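Local structure of autotransporter adhesin (Vibrio vulnificus, 4ERR) at residues 62-65 with 66-69. The protein probably directs a MARTX toxin effector to the host-cell membrane, being the four-helix-bundle membrane localization domain of the effector DUF5. Numbering follows the deposited sequence.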
loop_
_atom_site.group_PDB
_atom_site.type_symbol
_atom_site.label_atom_id
_atom_site.label_comp_id
_atom_site.label_asym_id
_atom_site.label_seq_id
_atom_site.Cartn_x
_atom_site.Cartn_y
_atom_site.Cartn_z
ATOM N N PRO B 62 6.532 -4.899 2.947
ATOM C CA PRO B 62 6.051 -5.486 1.688
ATOM C C PRO B 62 4.556 -5.289 1.424
ATOM O O PRO B 62 4.122 -5.316 0.255
ATOM C CB PRO B 62 6.360 -6.978 1.866
ATOM C CG PRO B 62 6.358 -7.184 3.361
ATOM C CD PRO B 62 6.871 -5.916 3.951
ATOM N N THR B 63 3.781 -5.066 2.492
ATOM C CA THR B 63 2.343 -5.034 2.412
ATOM C C THR B 63 1.811 -3.749 3.075
ATOM O O THR B 63 2.147 -3.428 4.242
ATOM C CB THR B 63 1.767 -6.273 3.110
ATOM O OG1 THR B 63 2.375 -7.425 2.527
ATOM C CG2 THR B 63 0.244 -6.362 2.964
ATOM N N SER B 64 0.987 -3.027 2.323
ATOM C CA SER B 64 0.458 -1.750 2.777
ATOM C C SER B 64 -0.394 -1.922 4.035
ATOM O O SER B 64 -0.906 -3.011 4.339
ATOM C CB SER B 64 -0.388 -1.102 1.682
ATOM O OG SER B 64 -1.585 -1.818 1.465
ATOM N N GLY B 65 -0.571 -0.844 4.774
ATOM C CA GLY B 65 -1.491 -0.857 5.929
ATOM C C GLY B 65 -2.895 -1.322 5.543
ATOM O O GLY B 65 -3.508 -2.136 6.213
ATOM N N ARG B 66 -3.409 -0.772 4.451
ATOM C CA ARG B 66 -4.688 -1.162 3.919
ATOM C C ARG B 66 -4.740 -2.665 3.649
ATOM O O ARG B 66 -5.676 -3.362 4.055
ATOM C CB ARG B 66 -4.905 -0.416 2.611
ATOM C CG ARG B 66 -6.132 -0.818 1.910
ATOM C CD ARG B 66 -6.174 -0.200 0.525
ATOM N NE ARG B 66 -6.218 1.249 0.562
ATOM C CZ ARG B 66 -6.123 2.024 -0.520
ATOM N NH1 ARG B 66 -5.940 1.487 -1.717
ATOM N NH2 ARG B 66 -6.197 3.342 -0.405
ATOM N N ASN B 67 -3.731 -3.187 2.972
ATOM C CA ASN B 67 -3.766 -4.607 2.621
ATOM C C ASN B 67 -3.692 -5.507 3.845
ATOM O O ASN B 67 -4.359 -6.542 3.902
ATOM C CB ASN B 67 -2.728 -4.971 1.555
ATOM C CG ASN B 67 -3.170 -4.580 0.146
ATOM O OD1 ASN B 67 -3.835 -3.546 -0.047
ATOM N ND2 ASN B 67 -2.841 -5.416 -0.834
ATOM N N GLN B 68 -2.889 -5.104 4.823
ATOM C CA GLN B 68 -2.816 -5.845 6.079
ATOM C C GLN B 68 -4.182 -5.876 6.756
ATOM O O GLN B 68 -4.602 -6.939 7.241
ATOM C CB GLN B 68 -1.784 -5.254 7.027
ATOM C CG GLN B 68 -0.344 -5.446 6.629
ATOM C CD GLN B 68 0.592 -4.753 7.585
ATOM O OE1 GLN B 68 1.221 -3.733 7.242
ATOM N NE2 GLN B 68 0.661 -5.255 8.780
ATOM N N ALA B 69 -4.886 -4.746 6.776
ATOM C CA ALA B 69 -6.223 -4.672 7.404
ATOM C C ALA B 69 -7.254 -5.493 6.617
ATOM O O ALA B 69 -8.100 -6.182 7.193
ATOM C CB ALA B 69 -6.686 -3.199 7.540
#
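Ser64 caps the N-terminus of helix 65-81, its OG accepting the backbone N-H of Asn67 at 3.0 Å with an N-H...O angle of 157°. The first turn is held by Gln68 N to Ser64 O, 2.9 Å, and Ala69 N to Gly65 O, 3.0 Å. Asn67 can be followed outward from the backbone. Its CB lies 3.6 Å from Thr63 CG2, where the two side chains cross at about a right angle, and also borders Ser64 OG. Because chi1 of -79° places CG beside the backbone N, the amide carbon comes to 3.4 Å from Ser64 OG, near the N-H that this oxygen caps. At the tip, OD1 lies 3.2 Å from the same OG. OD1 is hydrogen-bonded to Tyr57 OH of the second subunit, and ND2 donates to His61 O of that subunit. Thr63 CG2 also packs against Gln68 CG, 3.8 Å away, so one methyl touches carbons of two successive helical residues. Thus the serine hydroxyl takes up an N-H at the helix start, where the carbonyl of Thr63, four residues back, is turned elsewhere, and the residue whose N-H is capped also binds the second subunit through both polar atoms of its buried amide.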